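Local coordinates for magnesium and cobalt efflux protein CorC (Neisseria meningitidis, PDB 2PLI) that probably takes part in the transport of magnesium and cobalt ions, the present fragment being its transporter-associated domain, which binds zinc, at residues 26-29 with 30-34; 48-51 with 52-55; 65-69 with 70-74. One frame throughout, in Å; residues are numbered along the deposited sequence.

Contact 1: residues 26-29 with 30-34. With ZN (zinc ion), chain U.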
# COMPACT_ATOMS: atom_id res chain seq x y z
N THR A 26 -10.74 0.66 0.16
CA THR A 26 -9.55 -0.16 0.48
C THR A 26 -9.93 -1.65 0.38
O THR A 26 -10.95 -2.08 0.91
CB THR A 26 -9.01 0.14 1.86
OG1 THR A 26 -8.70 1.53 1.97
CG2 THR A 26 -7.76 -0.71 2.11
N GLU A 27 -9.13 -2.41 -0.34
CA GLU A 27 -9.42 -3.82 -0.55
C GLU A 27 -9.22 -4.59 0.73
O GLU A 27 -8.27 -4.36 1.51
CB GLU A 27 -8.56 -4.34 -1.71
CG GLU A 27 -8.98 -3.69 -3.02
CD GLU A 27 -7.96 -3.78 -4.14
OE1 GLU A 27 -7.50 -4.88 -4.48
OE2 GLU A 27 -7.57 -2.76 -4.79
N ILE A 28 -10.17 -5.54 0.88
CA ILE A 28 -10.13 -6.33 2.12
C ILE A 28 -8.78 -6.98 2.35
O ILE A 28 -8.30 -7.01 3.47
CB ILE A 28 -11.30 -7.37 2.13
CG1 ILE A 28 -12.65 -6.67 2.22
CG2 ILE A 28 -11.12 -8.33 3.32
CD1 ILE A 28 -13.85 -7.66 2.11
N GLU A 29 -8.11 -7.45 1.28
CA GLU A 29 -6.80 -8.07 1.46
C GLU A 29 -5.75 -7.11 1.98
O GLU A 29 -4.88 -7.49 2.73
CB GLU A 29 -6.30 -8.69 0.17
CG GLU A 29 -7.22 -9.73 -0.39
CD GLU A 29 -8.24 -9.23 -1.36
OE1 GLU A 29 -8.60 -8.04 -1.38
OE2 GLU A 29 -8.70 -10.06 -2.16
N ASP A 30 -5.86 -5.86 1.58
CA ASP A 30 -4.94 -4.84 2.07
C ASP A 30 -5.21 -4.44 3.52
O ASP A 30 -4.27 -4.16 4.31
CB ASP A 30 -4.89 -3.68 1.11
CG ASP A 30 -4.38 -4.11 -0.28
OD1 ASP A 30 -3.37 -4.87 -0.36
OD2 ASP A 30 -5.04 -3.79 -1.28
N ILE A 31 -6.46 -4.49 4.02
CA ILE A 31 -6.84 -4.39 5.42
C ILE A 31 -6.20 -5.53 6.20
O ILE A 31 -5.61 -5.33 7.24
CB ILE A 31 -8.38 -4.44 5.56
CG1 ILE A 31 -9.02 -3.20 4.89
CG2 ILE A 31 -8.78 -4.57 7.02
CD1 ILE A 31 -8.80 -1.83 5.61
N ASN A 32 -6.25 -6.72 5.63
CA ASN A 32 -5.75 -7.88 6.35
C ASN A 32 -4.25 -7.82 6.56
O ASN A 32 -3.75 -8.15 7.63
CB ASN A 32 -6.15 -9.18 5.62
CG ASN A 32 -7.62 -9.53 5.81
OD1 ASN A 32 -8.30 -9.07 6.74
ND2 ASN A 32 -8.11 -10.40 4.95
N THR A 33 -3.53 -7.37 5.54
CA THR A 33 -2.08 -7.21 5.65
C THR A 33 -1.74 -6.19 6.73
O THR A 33 -0.84 -6.40 7.55
CB THR A 33 -1.49 -6.84 4.29
OG1 THR A 33 -1.78 -7.90 3.39
CG2 THR A 33 0.02 -6.65 4.36
N PHE A 34 -2.51 -5.10 6.73
CA PHE A 34 -2.23 -3.97 7.62
C PHE A 34 -2.47 -4.32 9.07
O PHE A 34 -1.65 -3.97 9.95
CB PHE A 34 -3.02 -2.75 7.18
CG PHE A 34 -2.67 -1.49 7.95
CD1 PHE A 34 -1.74 -0.57 7.41
CD2 PHE A 34 -3.27 -1.19 9.17
CE1 PHE A 34 -1.43 0.60 8.06
CE2 PHE A 34 -2.97 -0.03 9.82
CZ PHE A 34 -2.02 0.86 9.31
ZN ZN U . -6.15 -2.84 -6.15
O HOH W 1 -6.54 -1.47 -1.45
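E27 and D30 meet across the first turn of helix 28-35, with E27 at the N-cap position and its carboxylate given to a zinc ion at the subunit interface. Followed outward, E27 CB lies 3.6 Å from D30 OD2, and the two side chains run side by side in the same direction. CG stands anti to the carbonyl carbon (chi1 -67°) and the chain continues extended, which carries the carboxylate past D30 to the metal. OE1 forms a salt bridge with R21 of the second subunit, as does D30 OD2; this common guanidinium probably offsets the like charges, E27 OE1 and D30 OD2 being 4.2 Å apart. OE2 binds zinc at 2.0 Å, and D10 and H13 of the second subunit and D10 of the fourth complete the site. On the backbone, E27 O accepts from I31 N at 3.1 Å and weakly from D30 N, starting the helix. One water accepts from E27 N and lies within hydrogen-bonding distance of D30 OD2, linking the cap residue to the first turn. On the inner side the methyl group T26 CG2 meets I31 CD1 at 3.8 Å, the two side chains crossing at about a right angle.

Contact 2: residues 48-51 with 52-55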
# COMPACT_ATOMS: atom_id res chain seq x y z
N GLY A 48 -15.43 -1.04 2.97
CA GLY A 48 -16.76 -0.42 2.96
C GLY A 48 -17.85 -1.46 2.69
O GLY A 48 -18.91 -1.48 3.32
N GLY A 49 -17.59 -2.34 1.71
CA GLY A 49 -18.49 -3.45 1.42
C GLY A 49 -18.70 -4.38 2.58
O GLY A 49 -19.84 -4.84 2.83
N LEU A 50 -17.63 -4.67 3.31
CA LEU A 50 -17.72 -5.52 4.47
C LEU A 50 -18.53 -4.88 5.60
O LEU A 50 -19.35 -5.53 6.24
CB LEU A 50 -16.32 -5.89 4.93
CG LEU A 50 -16.24 -7.02 5.93
CD1 LEU A 50 -16.61 -8.37 5.33
CD2 LEU A 50 -14.83 -7.10 6.45
N VAL A 51 -18.30 -3.59 5.84
CA VAL A 51 -19.11 -2.84 6.82
C VAL A 51 -20.57 -2.88 6.45
O VAL A 51 -21.42 -3.10 7.29
CB VAL A 51 -18.60 -1.44 6.97
CG1 VAL A 51 -19.57 -0.59 7.73
CG2 VAL A 51 -17.21 -1.49 7.70
N ILE A 52 -20.89 -2.64 5.19
CA ILE A 52 -22.29 -2.65 4.73
C ILE A 52 -22.88 -4.05 4.94
O ILE A 52 -24.05 -4.18 5.36
CB ILE A 52 -22.37 -2.17 3.28
CG1 ILE A 52 -22.07 -0.67 3.15
CG2 ILE A 52 -23.73 -2.45 2.68
CD1 ILE A 52 -21.86 -0.19 1.72
N GLN A 53 -22.12 -5.09 4.63
CA GLN A 53 -22.55 -6.49 4.86
C GLN A 53 -22.89 -6.73 6.32
O GLN A 53 -23.94 -7.31 6.62
CB GLN A 53 -21.50 -7.49 4.38
CG GLN A 53 -21.68 -8.99 4.83
CD GLN A 53 -20.39 -9.80 4.64
OE1 GLN A 53 -19.86 -9.86 3.53
NE2 GLN A 53 -19.83 -10.32 5.75
N GLU A 54 -22.01 -6.32 7.22
CA GLU A 54 -22.17 -6.60 8.64
C GLU A 54 -23.27 -5.76 9.29
O GLU A 54 -23.95 -6.25 10.19
CB GLU A 54 -20.89 -6.36 9.39
CG GLU A 54 -19.79 -7.34 9.02
CD GLU A 54 -20.00 -8.72 9.59
OE1 GLU A 54 -20.48 -8.85 10.74
OE2 GLU A 54 -19.70 -9.69 8.88
N LEU A 55 -23.43 -4.52 8.84
CA LEU A 55 -24.57 -3.69 9.30
C LEU A 55 -25.90 -4.03 8.63
O LEU A 55 -26.97 -3.73 9.21
CB LEU A 55 -24.32 -2.20 9.12
CG LEU A 55 -23.31 -1.64 10.10
CD1 LEU A 55 -22.88 -0.18 9.76
CD2 LEU A 55 -23.83 -1.72 11.53
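I52, Q53, E54 and L55 each donate a backbone N-H to the carbonyl four residues earlier, on G48, G49, L50 and V51 respectively. The four bonds are nearly alike, from 3.0 Å for I52 N to G48 O down to 2.9 Å for L55 N to V51 O, and the last is also fairly straight, 165° at the hydrogen. Outside this ladder, Q53 NE2 donates to E54 OE2 at 3.2 Å, a bent bond that reaches the carboxylate on its anti side, 25° out of plane. The other end of the amide, Q53 OE1, is hydrogen-bonded to S41, so the group is held from two directions. These residues make up nearly all of helix 47-55, an alpha-helix laid against the antiparallel sheet of the transporter-associated domain, with V51, E54 and L55 facing strand 64-67. L50 CD1 approaches the O/N end of the Q53 amide obliquely, 3.8 Å from NE2 and 4.0 Å from OE1. L50 CB points away from Q53, but CG anti to the backbone N (chi1 -167°) brings the CD1 end back toward its extended chain. On the sheet-facing side V51 and L55 lie side by side and point the same way, V51 CG1 meeting L55 CD1 at 3.9 Å. V51 packs further onto L82 and L85 of strand 82-89, while I52 CG1 rests 3.3 Å from G48 O, where glycine contributes only backbone.

Contact 3: residues 65-69 with 70-74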
# COMPACT_ATOMS: atom_id res chain seq x y z
N VAL A 65 -19.65 -0.55 13.82
CA VAL A 65 -19.69 -2.00 13.77
C VAL A 65 -18.38 -2.61 14.23
O VAL A 65 -17.29 -2.14 13.88
CB VAL A 65 -20.18 -2.52 12.37
CG1 VAL A 65 -19.19 -2.17 11.33
CG2 VAL A 65 -20.51 -3.99 12.42
N LEU A 66 -18.48 -3.64 15.07
CA LEU A 66 -17.31 -4.43 15.47
C LEU A 66 -17.15 -5.63 14.55
O LEU A 66 -18.08 -6.44 14.40
CB LEU A 66 -17.47 -4.95 16.92
CG LEU A 66 -17.69 -3.94 18.03
CD1 LEU A 66 -17.24 -4.54 19.39
CD2 LEU A 66 -17.00 -2.64 17.76
N ILE A 67 -15.98 -5.77 13.94
CA ILE A 67 -15.71 -6.93 13.09
C ILE A 67 -14.36 -7.47 13.51
O ILE A 67 -13.34 -6.81 13.38
CB ILE A 67 -15.65 -6.57 11.59
CG1 ILE A 67 -16.75 -5.58 11.19
CG2 ILE A 67 -15.67 -7.87 10.76
CD1 ILE A 67 -16.68 -5.12 9.71
N GLY A 68 -14.36 -8.68 14.05
CA GLY A 68 -13.13 -9.19 14.60
C GLY A 68 -12.73 -8.26 15.73
O GLY A 68 -13.57 -7.84 16.55
N GLY A 69 -11.46 -7.91 15.78
CA GLY A 69 -10.96 -7.12 16.89
C GLY A 69 -10.88 -5.63 16.57
O GLY A 69 -10.16 -4.91 17.25
N LEU A 70 -11.60 -5.20 15.54
CA LEU A 70 -11.59 -3.80 15.12
C LEU A 70 -13.00 -3.21 15.17
O LEU A 70 -13.97 -3.87 14.77
CB LEU A 70 -11.07 -3.65 13.69
CG LEU A 70 -9.61 -4.00 13.41
CD1 LEU A 70 -9.29 -3.75 11.93
CD2 LEU A 70 -8.66 -3.26 14.33
N GLN A 71 -13.09 -1.97 15.62
CA GLN A 71 -14.34 -1.20 15.59
C GLN A 71 -14.22 -0.19 14.47
O GLN A 71 -13.22 0.56 14.39
CB GLN A 71 -14.55 -0.45 16.89
CG GLN A 71 -15.81 0.41 16.84
CD GLN A 71 -15.95 1.29 18.04
OE1 GLN A 71 -16.40 0.84 19.10
NE2 GLN A 71 -15.55 2.55 17.91
N PHE A 72 -15.21 -0.17 13.59
CA PHE A 72 -15.26 0.77 12.48
C PHE A 72 -16.42 1.69 12.72
O PHE A 72 -17.54 1.19 12.91
CB PHE A 72 -15.49 0.05 11.17
CG PHE A 72 -14.38 -0.83 10.78
CD1 PHE A 72 -13.28 -0.35 10.13
CD2 PHE A 72 -14.40 -2.17 11.15
CE1 PHE A 72 -12.21 -1.18 9.81
CE2 PHE A 72 -13.37 -3.02 10.82
CZ PHE A 72 -12.25 -2.54 10.16
N THR A 73 -16.18 2.98 12.69
CA THR A 73 -17.25 3.96 12.77
C THR A 73 -17.33 4.68 11.46
O THR A 73 -16.33 5.08 10.91
CB THR A 73 -17.03 4.98 13.93
OG1 THR A 73 -16.83 4.27 15.16
CG2 THR A 73 -18.23 5.91 14.07
N VAL A 74 -18.52 4.90 10.96
CA VAL A 74 -18.68 5.65 9.70
C VAL A 74 -18.33 7.11 9.86
O VAL A 74 -18.94 7.79 10.68
CB VAL A 74 -20.12 5.48 9.15
CG1 VAL A 74 -20.29 6.27 7.88
CG2 VAL A 74 -20.45 3.96 8.95
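V65 and F72 exchange both their backbone polar groups: V65 N donates to F72 O, and F72 N returns a bond to V65 O that is almost straight, 177° at the hydrogen, both 2.9 Å long. I67 and L70 form the next hydrogen-bonded pair. I67 N gives to L70 O at 2.9 Å, whereas L70 N reaches I67 O at 3.2 Å from above the carbonyl plane, 47° out of it, as the chain turns here. I67 O has a second donor in the hydroxyl group of Y39. Between these pairs sits L66 with Q71, a non-hydrogen-bonded pair, across which the Q71 CA-H and the L66 CA-H point at V65 O and L70 O. The two strands, 64-67 and 70-77, thus make a beta hairpin with a two-residue loop, a type II' turn from I67 to L70; G68, with its positive phi, and G69 fill the corners. Strand 64-67 is the outermost of the sheet on this side within the chain, while Q71 and T73 find backbone partners in T88 and M86 of strand 82-89, and G69 in the turn pairs with V90 just beyond it. On the face bearing L66 and Q71, the extended Q71 chain, CG anti to the backbone N (chi1 177°), runs across L66, putting CB and CG both 3.4 Å from L66 CD2; its OE1 accepts a weak hydrogen bond from K64. On the other face I67 CD1 comes to 4.0 Å from F72 CD2, I67 lying roughly perpendicular to the F72 side chain, and the same ring has V65 O at its edge.

The three contacts follow one another along the chain within the transporter-associated domain: contact 1 opens helix 28-35, contact 2 forms the body of helix 47-55, and contact 3 closes the hairpin of strands 64-67 and 70-77. Contacts 2 and 3 are closest, their centres 10 Å apart, and V51, E54 and L55 of the helix pack on V65 and I67 of the edge strand. The centre of contact 1 lies about 14 Å from those of the other two; it touches contact 2 through I28 and L50 but does not touch contact 3. Helix 47-55 thus bridges the first helix and the hairpin, while contact 1 alone of the three reaches other subunits.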